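Local coordinates for protein transcriptional regulator, SorC family (Enterococcus faecalis, PDB 2O0M) that probably regulates transcription as a member of the SorC family, with a Rossmann-like domain thought to bind a carbohydrate, at residues E228-T231 and L232-H235; V261-Q265 and K266-A270; L292-K295 and N296-E299. All blocks are in the same frame, centred on the assembly; numbering follows the deposited sequence.

Contact 1: E228-T231 and L232-H235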
# COMPACT_ATOMS: atom_id res chain seq x y z
N GLU A 228 16.64 13.73 2.12
CA GLU A 228 17.16 12.82 1.11
C GLU A 228 16.18 11.69 0.89
O GLU A 228 15.88 11.35 -0.25
CB GLU A 228 18.51 12.29 1.57
CG GLU A 228 19.24 11.38 0.61
CD GLU A 228 20.70 11.22 1.00
OE1 GLU A 228 21.35 12.24 1.32
OE2 GLU A 228 21.19 10.07 0.98
N VAL A 229 15.65 11.13 1.97
CA VAL A 229 14.68 10.04 1.84
C VAL A 229 13.34 10.53 1.29
O VAL A 229 12.75 9.87 0.43
CB VAL A 229 14.52 9.23 3.15
CG1 VAL A 229 13.46 8.13 2.97
CG2 VAL A 229 15.86 8.62 3.54
N LEU A 230 12.87 11.70 1.75
CA LEU A 230 11.64 12.29 1.20
C LEU A 230 11.77 12.54 -0.30
O LEU A 230 10.83 12.33 -1.06
CB LEU A 230 11.24 13.57 1.94
CG LEU A 230 10.76 13.38 3.38
CD1 LEU A 230 10.61 14.74 4.05
CD2 LEU A 230 9.44 12.59 3.45
N THR A 231 12.96 12.94 -0.74
CA THR A 231 13.21 13.15 -2.16
C THR A 231 13.18 11.82 -2.93
O THR A 231 12.57 11.74 -3.99
CB THR A 231 14.53 13.92 -2.39
OG1 THR A 231 14.41 15.20 -1.77
CG2 THR A 231 14.83 14.10 -3.87
N LEU A 232 13.81 10.79 -2.38
CA LEU A 232 13.78 9.45 -2.97
C LEU A 232 12.33 9.01 -3.15
O LEU A 232 11.94 8.52 -4.21
CB LEU A 232 14.54 8.43 -2.12
CG LEU A 232 16.07 8.52 -2.19
CD1 LEU A 232 16.72 7.75 -1.04
CD2 LEU A 232 16.58 8.00 -3.53
N ILE A 233 11.53 9.20 -2.10
CA ILE A 233 10.12 8.82 -2.16
C ILE A 233 9.40 9.58 -3.26
O ILE A 233 8.63 9.00 -4.01
CB ILE A 233 9.40 9.06 -0.81
CG1 ILE A 233 9.94 8.09 0.25
CG2 ILE A 233 7.87 8.92 -0.96
CD1 ILE A 233 9.67 8.56 1.66
N SER A 234 9.66 10.88 -3.37
CA SER A 234 9.02 11.71 -4.41
C SER A 234 9.33 11.25 -5.84
O SER A 234 8.54 11.51 -6.75
CB SER A 234 9.42 13.18 -4.26
OG SER A 234 10.74 13.39 -4.73
N HIS A 235 10.45 10.56 -6.03
CA HIS A 235 10.85 10.08 -7.35
C HIS A 235 10.57 8.60 -7.56
O HIS A 235 11.05 8.01 -8.53
CB HIS A 235 12.32 10.38 -7.60
CG HIS A 235 12.63 11.84 -7.67
ND1 HIS A 235 12.08 12.67 -8.62
CD2 HIS A 235 13.41 12.62 -6.89
CE1 HIS A 235 12.52 13.90 -8.43
NE2 HIS A 235 13.33 13.90 -7.39
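Thr231 and His235 meet at the C-terminal end of helix 224-234, where Thr231 O gathers the donors that finish the last turn. Ser234 OG donates a short hydrogen bond of 2.6 Å to Thr231 O; with chi1 at 76° the hydroxyl sits between its own backbone N and carbonyl carbon and so reaches back three residues. His235, where the backbone departs from the helix, adds only a weak bond, N to Thr231 O at 3.2 Å with an N-H...O angle of 132°. The threonine methyl, CG2, is anti to the backbone N and runs alongside the histidine, 3.7 Å from His235 CD2. Thr231 OG1 bonds back to Gln227 O.

Leu232 and Ile233 still belong to the regular helix. Leu232 N bonds to Glu228 O at 3.0 Å, and the leucine branch folds over that same carbonyl, with Leu232 CG 3.4 Å from Glu228 O, while the side chain also reaches Leu172 of strand 169-175. Ile233 N bonds to Val229 O at 2.9 Å, nearly straight at 164°. Beyond it Ile233 also touches Val174, so this helix face lies against the strand. The isoleucine and valine side chains cross at a slant, and Ile233 CD1 lies 4.0 Å from Val229 CG1.

Contact 2: V261-Q265 and K266-A270; sequences VMLKQ and KNAVA
Lys266 and Met262, the latter a selenomethionine, lie side by side where helix 257-265 ends, with Lys266 CE 3.7 Å from Met262 CG. The aliphatic part of the lysine does the touching: CG starts over the carbonyl one turn back, 3.2 Å from Met262 O, and a bend at chi2 (-143°) lays the chain beside the selenomethionine. Lys266 N closes the final regular helical bond, 3.0 Å to Met262 O.

The helix ends in a Schellman motif, and the bonds that define it are both present. Ala268 N reaches back five residues to Leu263 O at 3.1 Å, with an almost linear N-H...O angle of 173°. Asn267 N bonds to Lys264 O, also at 3.1 Å, but from well above the carbonyl plane. The chain can make this pair because Asn267, the C-prime residue, has a positive phi of 54°. A water spans the turn, donating to Lys264 O and weakly accepting from Asn267 ND2. The apolar contact that accompanies the motif is Leu263 CD2 on Ala268 CB, at 3.9 Å.

Outward from this turn, Leu263 packs on Leu247 and Ala250 of helix 246-252, and both Leu263 and Met262 touch Tyr285. Lys266 and Ala268 touch Val284, also of strand 283-286, before the chain enters strand 270-272 through a classic beta bulge, where Val269 and Ala270 both face Phe277.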
# COMPACT_ATOMS: atom_id res chain seq x y z
N VAL A 261 -14.26 9.56 16.10
CA VAL A 261 -15.66 9.96 16.07
C VAL A 261 -16.00 10.62 14.73
O VAL A 261 -17.05 10.34 14.15
CB VAL A 261 -16.02 10.89 17.23
CG1 VAL A 261 -17.42 11.48 17.05
CG2 VAL A 261 -15.92 10.13 18.54
N MSE A 262 -15.10 11.48 14.24
CA MSE A 262 -15.27 12.17 12.95
C MSE A 262 -15.35 11.13 11.81
O MSE A 262 -16.21 11.21 10.93
CB MSE A 262 -14.14 13.21 12.75
CG MSE A 262 -14.35 14.28 11.65
SE MSE A 262 -13.10 15.89 11.64
CE MSE A 262 -11.59 15.17 12.60
N LEU A 263 -14.49 10.12 11.83
CA LEU A 263 -14.49 9.10 10.76
C LEU A 263 -15.78 8.28 10.73
O LEU A 263 -16.28 7.95 9.65
CB LEU A 263 -13.29 8.17 10.90
CG LEU A 263 -11.95 8.79 10.49
CD1 LEU A 263 -10.82 7.87 10.89
CD2 LEU A 263 -11.88 9.09 9.00
N LYS A 264 -16.31 7.96 11.90
CA LYS A 264 -17.58 7.26 12.01
C LYS A 264 -18.72 8.06 11.40
O LYS A 264 -19.54 7.53 10.64
CB LYS A 264 -17.92 7.04 13.48
CG LYS A 264 -17.37 5.78 14.04
CD LYS A 264 -17.42 5.85 15.54
CE LYS A 264 -16.06 6.05 16.08
NZ LYS A 264 -15.32 4.79 15.96
N GLN A 265 -18.79 9.34 11.74
CA GLN A 265 -19.91 10.15 11.28
C GLN A 265 -19.79 10.55 9.82
O GLN A 265 -20.81 10.82 9.18
CB GLN A 265 -20.17 11.35 12.20
CG GLN A 265 -19.08 12.38 12.29
CD GLN A 265 -19.10 13.13 13.63
OE1 GLN A 265 -20.00 12.94 14.47
NE2 GLN A 265 -18.11 13.97 13.84
N LYS A 266 -18.58 10.55 9.27
CA LYS A 266 -18.39 10.76 7.82
C LYS A 266 -18.45 9.44 7.03
O LYS A 266 -18.21 9.41 5.83
CB LYS A 266 -17.10 11.52 7.51
CG LYS A 266 -16.98 12.86 8.25
CD LYS A 266 -16.32 13.93 7.42
CE LYS A 266 -15.69 15.02 8.29
NZ LYS A 266 -15.73 16.36 7.63
N ASN A 267 -18.81 8.35 7.72
CA ASN A 267 -19.04 7.04 7.11
C ASN A 267 -17.85 6.57 6.28
O ASN A 267 -18.00 6.11 5.15
CB ASN A 267 -20.33 7.06 6.28
CG ASN A 267 -21.55 7.37 7.12
OD1 ASN A 267 -22.29 8.31 6.84
ND2 ASN A 267 -21.76 6.58 8.17
N ALA A 268 -16.67 6.70 6.87
CA ALA A 268 -15.44 6.23 6.24
C ALA A 268 -15.47 4.72 6.08
O ALA A 268 -15.83 4.00 7.01
CB ALA A 268 -14.23 6.66 7.07
N VAL A 269 -15.09 4.26 4.89
CA VAL A 269 -15.15 2.84 4.54
C VAL A 269 -13.76 2.27 4.28
O VAL A 269 -13.43 1.18 4.74
CB VAL A 269 -16.06 2.63 3.30
CG1 VAL A 269 -16.01 1.20 2.79
CG2 VAL A 269 -17.51 3.00 3.63
N ALA A 270 -12.95 3.00 3.50
CA ALA A 270 -11.62 2.56 3.12
C ALA A 270 -10.54 3.54 3.56
O ALA A 270 -10.80 4.72 3.74
CB ALA A 270 -11.54 2.37 1.61
O HOH W 1 -22.71 8.13 10.62

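Contact 3: L292-K295 and N296-E299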
# COMPACT_ATOMS: atom_id res chain seq x y z
N LEU A 292 4.32 10.61 0.14
CA LEU A 292 3.57 10.62 -1.12
C LEU A 292 2.26 11.39 -1.07
O LEU A 292 1.48 11.24 -0.14
CB LEU A 292 3.26 9.17 -1.53
CG LEU A 292 2.31 9.04 -2.72
CD1 LEU A 292 3.09 9.06 -4.04
CD2 LEU A 292 1.46 7.79 -2.61
N GLN A 293 2.00 12.19 -2.11
CA GLN A 293 0.68 12.77 -2.33
C GLN A 293 -0.20 11.87 -3.20
O GLN A 293 0.25 11.36 -4.21
CB GLN A 293 0.81 14.10 -3.06
CG GLN A 293 1.60 15.14 -2.33
CD GLN A 293 1.63 16.47 -3.08
OE1 GLN A 293 0.58 17.04 -3.38
NE2 GLN A 293 2.82 16.96 -3.37
N LEU A 294 -1.46 11.71 -2.81
CA LEU A 294 -2.40 10.90 -3.57
C LEU A 294 -2.43 11.33 -5.04
O LEU A 294 -2.39 10.49 -5.95
CB LEU A 294 -3.80 11.00 -2.97
CG LEU A 294 -4.91 10.08 -3.49
CD1 LEU A 294 -4.57 8.64 -3.22
CD2 LEU A 294 -6.22 10.44 -2.83
N LYS A 295 -2.47 12.64 -5.28
CA LYS A 295 -2.55 13.17 -6.65
C LYS A 295 -1.39 12.71 -7.53
O LYS A 295 -1.53 12.60 -8.75
CB LYS A 295 -2.63 14.71 -6.65
CG LYS A 295 -1.30 15.43 -6.52
CD LYS A 295 -1.46 16.94 -6.69
CE LYS A 295 -0.14 17.66 -6.61
NZ LYS A 295 -0.36 19.11 -6.29
N ASN A 296 -0.24 12.46 -6.92
CA ASN A 296 0.95 12.10 -7.69
C ASN A 296 1.02 10.62 -8.04
O ASN A 296 1.87 10.23 -8.84
CB ASN A 296 2.21 12.53 -6.95
CG ASN A 296 2.37 14.05 -6.89
OD1 ASN A 296 1.88 14.79 -7.75
ND2 ASN A 296 3.07 14.52 -5.87
N LEU A 297 0.15 9.80 -7.46
CA LEU A 297 0.10 8.39 -7.85
C LEU A 297 -0.18 8.23 -9.34
O LEU A 297 0.34 7.31 -9.96
CB LEU A 297 -0.99 7.63 -7.10
CG LEU A 297 -0.73 7.16 -5.69
CD1 LEU A 297 -1.92 6.32 -5.26
CD2 LEU A 297 0.56 6.34 -5.62
N GLN A 298 -0.98 9.14 -9.89
CA GLN A 298 -1.41 9.11 -11.30
C GLN A 298 -0.23 9.06 -12.27
O GLN A 298 -0.32 8.44 -13.33
CB GLN A 298 -2.28 10.34 -11.62
CG GLN A 298 -3.47 10.57 -10.66
CD GLN A 298 -4.57 9.53 -10.79
OE1 GLN A 298 -5.11 9.05 -9.79
NE2 GLN A 298 -4.92 9.18 -12.03
N GLU A 299 0.88 9.68 -11.90
CA GLU A 299 2.05 9.74 -12.77
C GLU A 299 3.05 8.61 -12.55
O GLU A 299 4.03 8.52 -13.28
CB GLU A 299 2.74 11.11 -12.63
CG GLU A 299 2.36 12.14 -13.71
CD GLU A 299 0.86 12.31 -13.90
OE1 GLU A 299 0.19 12.86 -12.99
OE2 GLU A 299 0.35 11.92 -14.98
O HOH W 2 4.11 12.51 -4.14
O HOH W 3 -4.45 8.85 -7.07
O HOH W 4 -0.91 14.32 -10.79
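Two overlapping type I turns bring Gln293 against Asn296 and Leu294 against Leu297, in the loop between strands 283-286 and 302-306. Asn296 N bonds to Gln293 O at 3.0 Å, and Leu297 N bonds to Leu294 O at the same distance. Each donor stands well above the plane of its carbonyl, 56° out of it, consistent with the tight i to i+3 turn. Leu294, Lys295 and Asn296, the residues at the turn corners, all have phi/psi in the helical region, which is the evidence for the type.

The apolar side of this turn is made by three leucines. Leu292 and Leu297 cross at about a right angle, and their CD2 methyls are pressed tighter than usual, Leu292 CD2 to Leu297 CD2 being 3.5 Å. Leu292, its CG opposite the backbone N (chi1 172°), brings its CD2 up against Leu297. Leu294 CD1 meets the other branch, Leu297 CD1, at 4.1 Å. In this putative sugar-binding domain of the Rossmann clan the loop lies beside Phe273, which both Leu292 and Leu297 touch, while Pro324 lies against Leu297 and Gln298.

Waters tie polar atoms of the turn. Asn296 ND2 and Gln293 N both donate to one water, at 2.8 Å and 2.9 Å respectively, which helps fix the asparagine amide. That amide is turned 60° from the amide of Gln293, and the nearest atoms of the two groups are both nitrogens. Lys295 runs beside Asn296, its CG 3.5 Å from Asn296 OD1. A second water donates to Leu294 O and to Gln298 OE1, and Tyr275 OH bonds to Leu294 N.

In the fold
All three contacts are local and follow one another in series, so none nests in or crosses another. From the N terminus, contact 1 ends helix 224-234 just before strand 238-245 of the mixed sheet. Contact 2 closes helix 257-265 into the turn leading to strand 270-272, which pairs antiparallel with 238-245. Contact 3 shapes the loop between strand 283-286 and strand 302-306, which pairs parallel with 238-245. Contacts 1 and 3 lie about 13 Å apart between centres and touch, Ile233 CG2 lying 4.1 Å from Leu292 N. Contact 2 stands apart, its nearest atoms about 10 Å from contact 3 and about 20 Å from contact 1.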